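Local coordinates for hydrolase family protein (Deinococcus radiodurans R1, PDB 3CNH), which probably acts as a phosphatase of the haloacid dehalogenase-like hydrolase superfamily, at residues 54-57 against 58-61; 76-79 against 80-84; 95-98 against 99-103; 187-190 against 191-195. One frame throughout, in Å; residues are numbered along the deposited sequence.

In the fold
The four contacts are local, each within a helix or at its end, and they form two touching pairs well separated in space. Contact 1 spans the start of helix 57-64 and contact 2 lies on helix 74-83 and its end, in the helical region inserted between strands 6-9 and 103-108, consistent with the cap of this superfamily; their centres are 15 Å apart. Contacts 3 and 4 lie side by side against the five-stranded parallel sheet, with centres 13 Å apart, and are joined by a salt bridge of 3.1 Å between Asp97 OD2 and Arg191 NH1. Contacts 1 and 4 have centres 38 Å apart. The sodium ion at Asp10, Gly12 and Asp166 lies about 11 Å from the Leu190 side chain and 14 Å from that of Ala95.

Contact 1. Residues 54-57 against 58-61; sequences RMTL and AEYL
Thr56 and Glu59 exchange a pair of bonds that makes a capping box at the start of helix 57-64. Glu59 N donates to Thr56 OG1 at 3.1 Å, and Thr56 N answers with a bond of 2.9 Å to Glu59 OE1, met on its anti side and 24° out of the carboxylate plane. With chi1 at 67°, Thr56 OG1 sits between its own backbone N and carbonyl carbon, turned to the amide of the first turn. The extended Glu59 chain passes back across it, CG 3.3 Å from Thr56 OG1, so each side chain limits the other's rotation. Beyond the box, Tyr60 N and Leu61 N bond to Thr56 O and Leu57 O. Leu57 CD1 meets Leu61 CG at 4.0 Å and approaches Tyr60 CD1 obliquely at 4.1 Å, while the Tyr60 hydroxyl is bonded to His43 and Trp20. An alanine in place of Leu57 is likely to open a gap beside Tyr60 and Leu61 and to take away one of the side chains that Met81 and Arg78 lean on. Leu57 and Leu61 rest on helix 74-83, at Arg78, Met81 and Phe77, whereas Tyr60 leans on Ala46 and Leu50 of helix 36-51.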
loop_
_atom_site.group_PDB
_atom_site.type_symbol
_atom_site.label_atom_id
_atom_site.label_comp_id
_atom_site.label_asym_id
_atom_site.label_seq_id
_atom_site.Cartn_x
_atom_site.Cartn_y
_atom_site.Cartn_z
ATOM N N ARG A 54 -1.174 13.288 -7.985
ATOM C CA ARG A 54 -0.997 14.560 -8.668
ATOM C C ARG A 54 -1.053 14.422 -10.201
ATOM O O ARG A 54 -0.976 15.408 -10.943
ATOM C CB ARG A 54 0.249 15.278 -8.188
ATOM C CG ARG A 54 0.158 15.687 -6.704
ATOM C CD ARG A 54 -1.018 16.581 -6.407
ATOM N NE ARG A 54 -1.079 17.783 -7.225
ATOM C CZ ARG A 54 -0.407 18.908 -6.977
ATOM N NH1 ARG A 54 0.374 19.014 -5.916
ATOM N NH2 ARG A 54 -0.536 19.934 -7.804
HETATM N N MSE A 55 -1.115 13.173 -10.621
HETATM C CA MSE A 55 -1.445 12.884 -12.026
HETATM C C MSE A 55 -2.454 11.731 -12.013
HETATM O O MSE A 55 -2.538 10.930 -11.080
HETATM C CB MSE A 55 -0.215 12.663 -12.937
HETATM C CG MSE A 55 0.056 11.268 -13.347
HETATM SE SE MSE A 55 1.792 10.952 -14.139
HETATM C CE MSE A 55 1.749 11.767 -15.898
ATOM N N THR A 56 -3.288 11.734 -13.037
ATOM C CA THR A 56 -4.337 10.740 -13.131
ATOM C C THR A 56 -3.814 9.462 -13.787
ATOM O O THR A 56 -2.774 9.461 -14.447
ATOM C CB THR A 56 -5.532 11.247 -13.962
ATOM O OG1 THR A 56 -5.126 11.407 -15.320
ATOM C CG2 THR A 56 -6.042 12.614 -13.433
ATOM N N LEU A 57 -4.558 8.385 -13.604
ATOM C CA LEU A 57 -4.191 7.122 -14.253
ATOM C C LEU A 57 -4.183 7.303 -15.765
ATOM O O LEU A 57 -3.320 6.785 -16.490
ATOM C CB LEU A 57 -5.141 5.968 -13.860
ATOM C CG LEU A 57 -4.752 4.622 -14.469
ATOM C CD1 LEU A 57 -3.354 4.128 -14.095
ATOM C CD2 LEU A 57 -5.809 3.601 -14.043
ATOM N N ALA A 58 -5.106 8.116 -16.261
ATOM C CA ALA A 58 -5.206 8.322 -17.715
ATOM C C ALA A 58 -3.922 8.961 -18.214
ATOM O O ALA A 58 -3.376 8.620 -19.283
ATOM C CB ALA A 58 -6.386 9.207 -18.055
ATOM N N GLU A 59 -3.497 9.960 -17.460
ATOM C CA GLU A 59 -2.282 10.703 -17.767
ATOM C C GLU A 59 -1.056 9.789 -17.751
ATOM O O GLU A 59 -0.215 9.808 -18.678
ATOM C CB GLU A 59 -2.085 11.890 -16.832
ATOM C CG GLU A 59 -3.000 13.079 -17.126
ATOM C CD GLU A 59 -2.913 14.190 -16.070
ATOM O OE1 GLU A 59 -2.686 13.907 -14.888
ATOM O OE2 GLU A 59 -3.135 15.363 -16.418
ATOM N N TYR A 60 -0.968 9.003 -16.700
ATOM C CA TYR A 60 0.126 8.033 -16.560
ATOM C C TYR A 60 0.124 7.088 -17.752
ATOM O O TYR A 60 1.140 6.887 -18.416
ATOM C CB TYR A 60 0.014 7.306 -15.214
ATOM C CG TYR A 60 0.864 6.050 -15.062
ATOM C CD1 TYR A 60 0.386 4.838 -15.503
ATOM C CD2 TYR A 60 2.111 6.077 -14.442
ATOM C CE1 TYR A 60 1.132 3.678 -15.378
ATOM C CE2 TYR A 60 2.873 4.916 -14.311
ATOM C CZ TYR A 60 2.364 3.717 -14.778
ATOM O OH TYR A 60 3.098 2.552 -14.665
ATOM N N LEU A 61 -1.046 6.536 -18.060
ATOM C CA LEU A 61 -1.133 5.560 -19.181
ATOM C C LEU A 61 -0.778 6.180 -20.524
ATOM O O LEU A 61 -0.171 5.537 -21.409
ATOM C CB LEU A 61 -2.507 4.856 -19.218
ATOM C CG LEU A 61 -2.734 3.882 -18.073
ATOM C CD1 LEU A 61 -4.150 3.284 -18.242
ATOM C CD2 LEU A 61 -1.671 2.789 -17.996
HETATM O O HOH W 1 -3.994 15.388 -12.379
#

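Contact 2. Residues 76-79 against 80-84; sequences DFRA and VMEEQ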
loop_
_atom_site.group_PDB
_atom_site.type_symbol
_atom_site.label_atom_id
_atom_site.label_comp_id
_atom_site.label_asym_id
_atom_site.label_seq_id
_atom_site.Cartn_x
_atom_site.Cartn_y
_atom_site.Cartn_z
ATOM N N ASP A 76 -8.648 -1.901 -21.269
ATOM C CA ASP A 76 -8.106 -3.269 -21.334
ATOM C C ASP A 76 -6.911 -3.332 -20.385
ATOM O O ASP A 76 -6.749 -4.246 -19.567
ATOM C CB ASP A 76 -7.593 -3.639 -22.737
ATOM C CG ASP A 76 -8.704 -3.803 -23.769
ATOM O OD1 ASP A 76 -9.844 -4.110 -23.364
ATOM O OD2 ASP A 76 -8.422 -3.662 -24.983
ATOM N N PHE A 77 -6.082 -2.297 -20.475
ATOM C CA PHE A 77 -4.809 -2.303 -19.730
ATOM C C PHE A 77 -5.066 -2.184 -18.247
ATOM O O PHE A 77 -4.468 -2.862 -17.417
ATOM C CB PHE A 77 -3.866 -1.178 -20.225
ATOM C CG PHE A 77 -2.444 -1.356 -19.787
ATOM C CD1 PHE A 77 -1.982 -0.769 -18.626
ATOM C CD2 PHE A 77 -1.566 -2.149 -20.505
ATOM C CE1 PHE A 77 -0.676 -0.945 -18.211
ATOM C CE2 PHE A 77 -0.236 -2.307 -20.072
ATOM C CZ PHE A 77 0.179 -1.729 -18.938
ATOM N N ARG A 78 -5.977 -1.291 -17.928
ATOM C CA ARG A 78 -6.326 -1.036 -16.543
ATOM C C ARG A 78 -6.885 -2.306 -15.876
ATOM O O ARG A 78 -6.583 -2.603 -14.707
ATOM C CB ARG A 78 -7.280 0.152 -16.502
ATOM C CG ARG A 78 -7.404 0.806 -15.164
ATOM C CD ARG A 78 -8.623 0.412 -14.513
ATOM N NE ARG A 78 -9.745 0.927 -15.272
ATOM C CZ ARG A 78 -10.470 1.955 -14.868
ATOM N NH1 ARG A 78 -11.483 2.384 -15.609
ATOM N NH2 ARG A 78 -10.182 2.544 -13.716
ATOM N N ALA A 79 -7.648 -3.067 -16.637
ATOM C CA ALA A 79 -8.246 -4.307 -16.119
ATOM C C ALA A 79 -7.172 -5.279 -15.680
ATOM O O ALA A 79 -7.249 -5.887 -14.605
ATOM C CB ALA A 79 -9.152 -4.982 -17.161
ATOM N N VAL A 80 -6.163 -5.420 -16.527
ATOM C CA VAL A 80 -5.068 -6.362 -16.254
ATOM C C VAL A 80 -4.203 -5.843 -15.084
ATOM O O VAL A 80 -3.715 -6.619 -14.246
ATOM C CB VAL A 80 -4.248 -6.686 -17.532
ATOM C CG1 VAL A 80 -3.077 -7.600 -17.186
ATOM C CG2 VAL A 80 -5.158 -7.354 -18.596
HETATM N N MSE A 81 -4.055 -4.529 -14.990
HETATM C CA MSE A 81 -3.330 -3.948 -13.842
HETATM C C MSE A 81 -4.033 -4.366 -12.557
HETATM O O MSE A 81 -3.427 -4.873 -11.616
HETATM C CB MSE A 81 -3.282 -2.411 -13.887
HETATM C CG MSE A 81 -2.437 -1.855 -14.954
HETATM SE SE MSE A 81 -2.437 0.099 -14.965
HETATM C CE MSE A 81 -2.042 0.369 -13.143
ATOM N N GLU A 82 -5.344 -4.191 -12.567
ATOM C CA GLU A 82 -6.165 -4.448 -11.373
ATOM C C GLU A 82 -6.050 -5.896 -10.919
ATOM O O GLU A 82 -5.950 -6.221 -9.716
ATOM C CB GLU A 82 -7.618 -4.023 -11.628
ATOM C CG GLU A 82 -7.736 -2.520 -11.620
ATOM C CD GLU A 82 -9.122 -2.027 -11.978
ATOM O OE1 GLU A 82 -9.912 -2.846 -12.497
ATOM O OE2 GLU A 82 -9.372 -0.823 -11.749
ATOM N N GLU A 83 -6.015 -6.767 -11.901
ATOM C CA GLU A 83 -5.942 -8.206 -11.656
ATOM C C GLU A 83 -4.666 -8.715 -11.030
ATOM O O GLU A 83 -4.609 -9.878 -10.598
ATOM C CB GLU A 83 -6.183 -8.989 -12.937
ATOM C CG GLU A 83 -7.602 -8.808 -13.386
ATOM C CD GLU A 83 -7.789 -9.208 -14.799
ATOM O OE1 GLU A 83 -6.783 -9.584 -15.449
ATOM O OE2 GLU A 83 -8.944 -9.118 -15.261
ATOM N N GLN A 84 -3.662 -7.864 -10.974
ATOM C CA GLN A 84 -2.381 -8.242 -10.358
ATOM C C GLN A 84 -2.551 -8.340 -8.847
ATOM O O GLN A 84 -1.745 -8.970 -8.177
ATOM C CB GLN A 84 -1.261 -7.248 -10.650
ATOM C CG GLN A 84 -0.992 -7.109 -12.142
ATOM C CD GLN A 84 -0.775 -8.416 -12.784
ATOM O OE1 GLN A 84 0.197 -9.102 -12.479
ATOM N NE2 GLN A 84 -1.679 -8.798 -13.704
#
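Phe77 O, Arg78 O and Ala79 O accept from Met81 N, Glu82 N and Glu83 N, one helical turn on, and the quality of the bonds along this stretch varies. Met81 N reaches Phe77 O at 3.0 Å, and Glu82 N reaches Arg78 O at 2.9 Å. Glu83 N finds Ala79 O at 3.1 Å, but Val80 N to Asp76 O is a weak bond. Toward the end of the segment the pattern changes. Gln84 N bonds to Met81 O, three residues back, and Val80 O is taken by the Gln84 side chain instead: NE2 donates to it at 3.0 Å and 166°, with Val80 O close to the amide plane. CG of Gln84 lies opposite the carbonyl carbon (chi1 -60°) and the chain then bends at chi2 (-52°), folding the amide back to Val80 O. On the apolar side of helix 74-83, part of the helical cap-like region, Met81 and Phe77 form a Met-aromatic contact. The selenium of this selenomethionine lies at the ring edge, 4.9 Å from the centroid, and Met81 also packs on Trp20 and Leu114. The opposite charges of Arg78 and Glu82 make at most a long salt bridge, Arg78 NE lying 4.0 Å from Glu82 OE2; it rests on one of two Arg78 conformers and is doubtful. Outside the two segments, Asp76 OD2 accepts from Thr73 N, Glu83 O from Gln86 NE2, and Gln84 O is hydrogen-bonded to Thr17 OG1.

Contact 3. Residues 95-98 against 99-103; sequences ARDL and GQRYR
Leu98 and the residues after it form the turn by which helix 89-98 gives way to strand 103-108, a helix-to-strand link of the Rossmann-like core of this superfamily. The inner side is held closely by its backbone bonds around the buried Leu98. Gly99 N bonds to Ala95 O at 2.9 Å, and Leu98 O accepts from Arg101 N at 2.9 Å and weakly from Tyr102 N. The approach of Leu98 CD2 to Tyr102 CE1, at 4.3 Å, is a light one, and Ala95 and Tyr102 reach strand 6-9 at Trp9 and Leu7. The outer side, by contrast, is exposed and held by charge. Asp97 swings its carboxylate across to Arg101, whose chain bends at chi3 (-67°) to bring the guanidinium back over Leu98 CA. Arg101 NH1 donates to Asp97 OD1 at 3.2 Å, in the guanidinium plane yet from above the carboxylate plane; the two groups stand 60° apart rather than flat together. Arg101 NH2 makes weak bonds to both carboxylate oxygens. The stronger partners lie outside the turn: Arg191 for Asp97, and the C-terminal carboxylate of Arg200 for Arg101 NE, while the Tyr102 hydroxyl bonds to Arg200 N. With its hydroxyl held there, Tyr102 presents an edge to the turn, and CD1 comes within 3.5 Å of Leu98 O, which lies in the plane of the ring.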
loop_
_atom_site.group_PDB
_atom_site.type_symbol
_atom_site.label_atom_id
_atom_site.label_comp_id
_atom_site.label_asym_id
_atom_site.label_seq_id
_atom_site.Cartn_x
_atom_site.Cartn_y
_atom_site.Cartn_z
ATOM N N ALA A 95 -5.497 -9.757 10.373
ATOM C CA ALA A 95 -5.944 -8.346 10.419
ATOM C C ALA A 95 -7.448 -8.296 10.662
ATOM O O ALA A 95 -7.944 -7.513 11.462
ATOM C CB ALA A 95 -5.560 -7.585 9.165
ATOM N N ARG A 96 -8.177 -9.178 9.991
ATOM C CA ARG A 96 -9.645 -9.218 10.161
ATOM C C ARG A 96 -10.006 -9.524 11.604
ATOM O O ARG A 96 -10.965 -8.990 12.172
ATOM C CB ARG A 96 -10.313 -10.229 9.176
ATOM C CG ARG A 96 -10.331 -9.740 7.720
ATOM C CD ARG A 96 -10.846 -10.763 6.626
ATOM N NE ARG A 96 -10.855 -10.117 5.295
ATOM C CZ ARG A 96 -10.843 -10.733 4.116
ATOM N NH1 ARG A 96 -10.730 -12.048 4.034
ATOM N NH2 ARG A 96 -10.863 -10.010 2.991
ATOM N N ASP A 97 -9.233 -10.411 12.210
ATOM C CA ASP A 97 -9.469 -10.810 13.590
ATOM C C ASP A 97 -9.205 -9.638 14.530
ATOM O O ASP A 97 -10.020 -9.261 15.355
ATOM C CB ASP A 97 -8.525 -11.970 13.936
ATOM C CG ASP A 97 -8.678 -12.465 15.337
ATOM O OD1 ASP A 97 -9.777 -12.348 15.908
ATOM O OD2 ASP A 97 -7.684 -13.003 15.863
ATOM N N LEU A 98 -8.029 -9.063 14.366
ATOM C CA LEU A 98 -7.582 -7.960 15.236
ATOM C C LEU A 98 -8.490 -6.734 15.110
ATOM O O LEU A 98 -8.680 -5.972 16.058
ATOM C CB LEU A 98 -6.129 -7.544 14.928
ATOM C CG LEU A 98 -5.019 -8.491 15.361
ATOM C CD1 LEU A 98 -3.628 -8.007 14.800
ATOM C CD2 LEU A 98 -5.019 -8.604 16.890
ATOM N N GLY A 99 -9.066 -6.577 13.930
ATOM C CA GLY A 99 -9.929 -5.427 13.664
ATOM C C GLY A 99 -11.178 -5.429 14.535
ATOM O O GLY A 99 -11.881 -4.429 14.641
ATOM N N GLN A 100 -11.466 -6.571 15.152
ATOM C CA GLN A 100 -12.621 -6.675 16.034
ATOM C C GLN A 100 -12.348 -6.025 17.376
ATOM O O GLN A 100 -13.268 -5.747 18.161
ATOM C CB GLN A 100 -12.961 -8.140 16.300
ATOM C CG GLN A 100 -13.367 -8.922 15.107
ATOM C CD GLN A 100 -13.550 -10.370 15.488
ATOM O OE1 GLN A 100 -12.579 -11.122 15.631
ATOM N NE2 GLN A 100 -14.790 -10.769 15.665
ATOM N N ARG A 101 -11.071 -5.803 17.647
ATOM C CA ARG A 101 -10.656 -5.339 18.983
ATOM C C ARG A 101 -9.843 -4.067 19.019
ATOM O O ARG A 101 -9.631 -3.491 20.088
ATOM C CB ARG A 101 -9.875 -6.460 19.687
ATOM C CG ARG A 101 -10.718 -7.726 19.985
ATOM C CD ARG A 101 -9.930 -8.827 20.702
ATOM N NE ARG A 101 -8.865 -9.448 19.918
ATOM C CZ ARG A 101 -9.057 -10.245 18.867
ATOM N NH1 ARG A 101 -10.278 -10.535 18.460
ATOM N NH2 ARG A 101 -8.025 -10.771 18.225
ATOM N N TYR A 102 -9.375 -3.662 17.844
ATOM C CA TYR A 102 -8.534 -2.478 17.721
ATOM C C TYR A 102 -8.955 -1.592 16.618
ATOM O O TYR A 102 -9.469 -2.036 15.579
ATOM C CB TYR A 102 -7.046 -2.884 17.475
ATOM C CG TYR A 102 -6.456 -3.645 18.631
ATOM C CD1 TYR A 102 -6.620 -5.010 18.732
ATOM C CD2 TYR A 102 -5.789 -2.996 19.653
ATOM C CE1 TYR A 102 -6.145 -5.707 19.807
ATOM C CE2 TYR A 102 -5.318 -3.701 20.742
ATOM C CZ TYR A 102 -5.493 -5.052 20.815
ATOM O OH TYR A 102 -5.050 -5.805 21.902
ATOM N N ARG A 103 -8.709 -0.305 16.840
ATOM C CA ARG A 103 -8.841 0.685 15.770
ATOM C C ARG A 103 -7.616 0.546 14.890
ATOM O O ARG A 103 -6.478 0.578 15.347
ATOM C CB ARG A 103 -8.890 2.099 16.321
ATOM C CG ARG A 103 -10.162 2.427 17.090
ATOM C CD ARG A 103 -10.121 3.851 17.564
ATOM N NE ARG A 103 -11.345 4.184 18.281
ATOM C CZ ARG A 103 -11.577 5.396 18.769
ATOM N NH1 ARG A 103 -10.689 6.348 18.582
ATOM N NH2 ARG A 103 -12.699 5.643 19.411
#

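Contact 4. Residues 187-190 against 191-195; sequences AAQL and REELA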
loop_
_atom_site.group_PDB
_atom_site.type_symbol
_atom_site.label_atom_id
_atom_site.label_comp_id
_atom_site.label_asym_id
_atom_site.label_seq_id
_atom_site.Cartn_x
_atom_site.Cartn_y
_atom_site.Cartn_z
ATOM N N ALA A 187 2.390 -14.284 8.874
ATOM C CA ALA A 187 1.263 -14.101 9.782
ATOM C C ALA A 187 1.597 -14.546 11.208
ATOM O O ALA A 187 1.236 -13.886 12.165
ATOM C CB ALA A 187 -0.001 -14.842 9.264
ATOM N N ALA A 188 2.264 -15.688 11.343
ATOM C CA ALA A 188 2.556 -16.217 12.672
ATOM C C ALA A 188 3.517 -15.321 13.428
ATOM O O ALA A 188 3.358 -15.065 14.618
ATOM C CB ALA A 188 3.080 -17.677 12.623
ATOM N N GLN A 189 4.530 -14.896 12.705
ATOM C CA GLN A 189 5.548 -14.008 13.264
ATOM C C GLN A 189 4.921 -12.654 13.662
ATOM O O GLN A 189 5.132 -12.129 14.764
ATOM C CB GLN A 189 6.719 -13.838 12.280
ATOM C CG GLN A 189 7.588 -12.617 12.513
ATOM C CD GLN A 189 7.102 -11.370 11.778
ATOM O OE1 GLN A 189 6.483 -11.466 10.713
ATOM N NE2 GLN A 189 7.450 -10.189 12.297
ATOM N N LEU A 190 4.083 -12.141 12.781
ATOM C CA LEU A 190 3.465 -10.837 13.024
ATOM C C LEU A 190 2.566 -10.919 14.245
ATOM O O LEU A 190 2.574 -10.051 15.113
ATOM C CB LEU A 190 2.666 -10.366 11.809
ATOM C CG LEU A 190 2.005 -8.987 11.901
ATOM C CD1 LEU A 190 2.987 -7.849 12.232
ATOM C CD2 LEU A 190 1.287 -8.637 10.564
ATOM N N ARG A 191 1.820 -12.016 14.338
ATOM C CA ARG A 191 0.893 -12.204 15.459
ATOM C C ARG A 191 1.666 -12.232 16.770
ATOM O O ARG A 191 1.267 -11.584 17.744
ATOM C CB ARG A 191 0.008 -13.465 15.342
ATOM C CG ARG A 191 -1.083 -13.539 16.440
ATOM C CD ARG A 191 -1.993 -14.798 16.386
ATOM N NE ARG A 191 -2.936 -14.841 15.255
ATOM C CZ ARG A 191 -4.190 -14.366 15.275
ATOM N NH1 ARG A 191 -4.663 -13.751 16.345
ATOM N NH2 ARG A 191 -4.974 -14.473 14.202
ATOM N N GLU A 192 2.789 -12.934 16.771
ATOM C CA GLU A 192 3.574 -13.059 18.002
ATOM C C GLU A 192 4.173 -11.742 18.412
ATOM O O GLU A 192 4.180 -11.421 19.590
ATOM C CB GLU A 192 4.711 -14.078 17.922
ATOM C CG GLU A 192 5.184 -14.557 19.312
ATOM C CD GLU A 192 5.463 -13.430 20.338
ATOM O OE1 GLU A 192 4.787 -13.357 21.425
ATOM O OE2 GLU A 192 6.367 -12.612 20.062
ATOM N N GLU A 193 4.713 -11.013 17.441
ATOM C CA GLU A 193 5.339 -9.729 17.761
ATOM C C GLU A 193 4.322 -8.698 18.205
ATOM O O GLU A 193 4.585 -7.930 19.109
ATOM C CB GLU A 193 6.207 -9.199 16.627
ATOM C CG GLU A 193 7.325 -10.160 16.268
ATOM C CD GLU A 193 8.558 -9.413 15.769
ATOM O OE1 GLU A 193 9.010 -8.531 16.519
ATOM O OE2 GLU A 193 9.074 -9.715 14.671
ATOM N N LEU A 194 3.166 -8.668 17.557
ATOM C CA LEU A 194 2.089 -7.793 18.033
ATOM C C LEU A 194 1.680 -8.161 19.470
ATOM O O LEU A 194 1.430 -7.288 20.294
ATOM C CB LEU A 194 0.877 -7.807 17.121
ATOM C CG LEU A 194 1.128 -7.100 15.781
ATOM C CD1 LEU A 194 -0.043 -7.328 14.809
ATOM C CD2 LEU A 194 1.425 -5.602 15.938
ATOM N N ALA A 195 1.600 -9.456 19.769
ATOM C CA ALA A 195 1.182 -9.914 21.097
ATOM C C ALA A 195 2.174 -9.442 22.140
ATOM O O ALA A 195 1.808 -9.127 23.267
ATOM C CB ALA A 195 1.028 -11.443 21.145
#
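Gln189 and Glu193, one turn apart on helix 187-196, join side chains on a helix that packs over strands 180-183, 161-165 and 6-9 of the parallel sheet. Gln189 carries CG nearly anti to its own amide nitrogen (chi1 160°) and then bends sharply at chi2 (-89°), which swings the amide across the helix surface, NE2 toward Glu193 and OE1 back toward the helix start. NE2 then gives an almost straight bond of 2.9 Å to Glu193 OE2, from above the carboxylate plane, the two flat groups standing 75° apart. The same amide is gripped further: OE1 accepts from Val185 N, and NE2 also donates to Gln183 O. With an alanine here, Val185 N and Gln183 O would probably lose their side-chain partner and the Glu193 carboxylate would be set free to turn. On the sheet-facing side the two leucines adopt different rotamers, CG of Leu190 opposite the backbone nitrogen and CG of Leu194 opposite the carbonyl carbon. The two side chains cross at a slant, Leu190 CG 3.9 Å from Leu194 CD1, while Leu190 packs against Val182 and Leu194 against Leu98. Leu194 CG also lies 3.4 Å from Leu190 O, the carbonyl that takes Leu194 N.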